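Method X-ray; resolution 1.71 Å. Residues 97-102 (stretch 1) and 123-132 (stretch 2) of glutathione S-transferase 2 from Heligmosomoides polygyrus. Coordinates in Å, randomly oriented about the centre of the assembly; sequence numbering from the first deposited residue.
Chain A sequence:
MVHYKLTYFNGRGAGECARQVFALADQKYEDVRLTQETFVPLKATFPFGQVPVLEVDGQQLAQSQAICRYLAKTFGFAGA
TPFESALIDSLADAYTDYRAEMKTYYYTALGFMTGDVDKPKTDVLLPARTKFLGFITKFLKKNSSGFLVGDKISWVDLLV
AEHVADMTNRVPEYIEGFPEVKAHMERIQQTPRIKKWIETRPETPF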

# COMPACT_ATOMS: atom_id res chain seq x y z
N ASP A 97 8.16 1.07 4.03
CA ASP A 97 8.89 2.10 4.76
C ASP A 97 10.33 1.69 5.05
O ASP A 97 11.28 2.45 4.81
CB ASP A 97 8.21 2.40 6.09
CG ASP A 97 6.89 3.12 5.93
OD1 ASP A 97 6.67 3.73 4.86
OD2 ASP A 97 6.01 3.14 6.83
N TYR A 98 10.50 0.50 5.59
CA TYR A 98 11.82 -0.03 5.80
C TYR A 98 12.67 -0.03 4.54
O TYR A 98 13.84 0.42 4.59
CB TYR A 98 11.73 -1.43 6.43
CG TYR A 98 12.81 -2.35 6.08
CD1 TYR A 98 14.06 -2.27 6.72
CD2 TYR A 98 12.61 -3.36 5.15
CE1 TYR A 98 15.07 -3.14 6.41
CE2 TYR A 98 13.57 -4.22 4.83
CZ TYR A 98 14.81 -4.15 5.50
OH TYR A 98 15.83 -5.01 5.17
N ARG A 99 12.13 -0.45 3.40
CA ARG A 99 12.89 -0.42 2.13
C ARG A 99 13.34 0.98 1.73
O ARG A 99 14.45 1.19 1.20
CB ARG A 99 12.08 -1.09 1.00
CG ARG A 99 12.10 -2.63 1.08
CD ARG A 99 13.49 -3.22 0.73
NE ARG A 99 13.44 -3.62 -0.68
CZ ARG A 99 14.41 -3.58 -1.56
NH1 ARG A 99 15.64 -3.18 -1.26
NH2 ARG A 99 14.14 -3.95 -2.80
N ALA A 100 12.49 1.96 1.99
CA ALA A 100 12.85 3.35 1.80
C ALA A 100 14.07 3.73 2.62
O ALA A 100 14.99 4.38 2.12
CB ALA A 100 11.70 4.20 2.18
N GLU A 101 14.09 3.32 3.89
CA GLU A 101 15.24 3.59 4.78
C GLU A 101 16.54 2.91 4.34
O GLU A 101 17.63 3.45 4.52
CB GLU A 101 14.90 3.16 6.22
CG GLU A 101 13.80 3.99 6.87
CD GLU A 101 13.59 3.72 8.36
OE1 GLU A 101 12.50 4.05 8.88
OE2 GLU A 101 14.52 3.18 9.02
N MET A 102 16.43 1.71 3.77
CA MET A 102 17.56 0.90 3.44
C MET A 102 17.50 0.56 1.96
O MET A 102 17.94 1.33 1.08
CB MET A 102 17.54 -0.33 4.37
CG MET A 102 17.67 -1.68 3.73
SD MET A 102 16.47 -2.16 2.44
CE MET A 102 17.46 -3.47 1.70
N ASP A 123 26.12 1.14 7.63
CA ASP A 123 25.57 2.46 7.90
C ASP A 123 24.05 2.51 7.77
O ASP A 123 23.40 3.22 8.54
CB ASP A 123 26.25 3.53 7.05
CG ASP A 123 27.68 3.85 7.54
OD1 ASP A 123 28.16 3.17 8.49
OD2 ASP A 123 28.41 4.75 7.06
N VAL A 124 23.50 1.76 6.82
CA VAL A 124 22.06 1.82 6.61
C VAL A 124 21.37 0.46 6.79
O VAL A 124 20.37 0.38 7.51
CB VAL A 124 21.67 2.51 5.23
CG1 VAL A 124 22.69 3.57 4.82
CG2 VAL A 124 21.45 1.50 4.12
N LEU A 125 21.92 -0.59 6.20
CA LEU A 125 21.22 -1.89 6.17
C LEU A 125 20.94 -2.39 7.59
O LEU A 125 19.79 -2.65 7.96
CB LEU A 125 22.06 -2.93 5.44
CG LEU A 125 21.36 -4.10 4.76
CD1 LEU A 125 22.12 -5.39 5.01
CD2 LEU A 125 19.92 -4.22 5.10
N LEU A 126 22.00 -2.54 8.36
CA LEU A 126 21.92 -3.20 9.66
C LEU A 126 21.07 -2.41 10.69
O LEU A 126 20.24 -3.02 11.35
CB LEU A 126 23.31 -3.63 10.18
CG LEU A 126 23.96 -4.70 9.25
CD1 LEU A 126 25.36 -5.03 9.70
CD2 LEU A 126 23.14 -6.02 9.07
N PRO A 127 21.24 -1.09 10.82
CA PRO A 127 20.30 -0.26 11.61
C PRO A 127 18.84 -0.36 11.19
O PRO A 127 17.93 -0.47 12.04
CB PRO A 127 20.77 1.17 11.31
CG PRO A 127 22.18 1.04 10.94
CD PRO A 127 22.38 -0.30 10.31
N ALA A 128 18.63 -0.30 9.87
CA ALA A 128 17.28 -0.37 9.32
C ALA A 128 16.71 -1.69 9.68
O ALA A 128 15.53 -1.75 10.10
CB ALA A 128 17.30 -0.19 7.81
N ARG A 129 17.51 -2.75 9.52
CA ARG A 129 16.93 -4.05 9.76
C ARG A 129 16.70 -4.33 11.24
O ARG A 129 15.73 -4.97 11.59
CB ARG A 129 17.70 -5.14 9.00
CG ARG A 129 18.93 -5.60 9.61
CD ARG A 129 18.75 -6.51 10.83
NE ARG A 129 19.91 -7.38 11.04
CZ ARG A 129 20.97 -7.11 11.76
NH1 ARG A 129 21.17 -5.92 12.31
NH2 ARG A 129 21.92 -8.02 11.88
N THR A 130 17.52 -3.77 12.15
CA THR A 130 17.21 -3.92 13.56
C THR A 130 15.82 -3.38 13.95
O THR A 130 15.05 -4.03 14.68
CB THR A 130 18.29 -3.21 14.39
OG1 THR A 130 19.56 -3.85 14.18
CG2 THR A 130 18.08 -3.26 15.96
N LYS A 131 15.49 -2.18 13.46
CA LYS A 131 14.21 -1.58 13.70
C LYS A 131 13.07 -2.40 13.08
O LYS A 131 12.15 -2.82 13.79
CB LYS A 131 14.18 -0.18 13.13
CG LYS A 131 12.90 0.56 13.50
CD LYS A 131 13.07 2.09 13.35
CE LYS A 131 13.45 2.49 11.92
NZ LYS A 131 13.35 3.98 11.58
N PHE A 132 13.17 -2.68 11.78
CA PHE A 132 12.15 -3.46 11.09
C PHE A 132 11.99 -4.90 11.57
O PHE A 132 10.87 -5.36 11.82
CB PHE A 132 12.44 -3.50 9.60
CG PHE A 132 11.44 -4.27 8.82
CD1 PHE A 132 11.83 -5.37 8.12
CD2 PHE A 132 10.12 -3.81 8.74
CE1 PHE A 132 10.89 -6.06 7.34
CE2 PHE A 132 9.18 -4.50 8.00
CZ PHE A 132 9.57 -5.66 7.34
O HOH W 1 13.71 0.25 9.47

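Two helices run nearly antiparallel here, their N-to-C directions 159° apart and their axes 9.5 Å apart at closest approach, so the end of the first stretch lies beside the start of the second: Met102 pairs with Leu125, Tyr98 with Phe132. Of the polar groups between them, the charged pair at the exposed margin is the most direct link. Lys131, extended except for a p turn at chi3, brings NZ within 2.8 Å of Glu101 OE1, a hydrogen bond within a salt bridge; a second bond, NZ to Glu101 OE2 at 2.9 Å, is weak. Long, flexible side chains suit this position because their charged ends can meet while their bases remain on separate helices. Glu101 OE2 is also served by a water, which donates to it at 3.1 Å and to Ala128 O at 2.8 Å. Ala128 O already accepts the helical bond from Phe132 N (3.0 Å), so the water uses its remaining capacity and links the helices a second time.

Inside, the contact is apolar. The rings of Tyr98 and Phe132 form an offset stack, centroids 4.4 Å apart and planes 8° from parallel, and Tyr98 CB lies over the Phe132 face, 4.1 Å from its centroid. Tyrosine offers a flat surface for this packing, while its buried OH is hydrogen-bonded elsewhere in the structure. Ala128 suits the close approach: its small CB sits 3.5 Å from Met102 CB and 4.0 Å from Tyr98 CE1. Met102 CG reaches Leu125 CD2 at 3.7 Å, extending the apolar patch.

Arg129 borders the buried Tyr98 ring through its CA, 3.9 Å from Tyr98 CE1, but its CA-to-CB bond points sideways and the end of its side chain leads away. There Arg129 NH1 donates to Leu126 O (3.2 Å), and NE and NH2 find partners elsewhere, leaving none of its side-chain nitrogens unsatisfied.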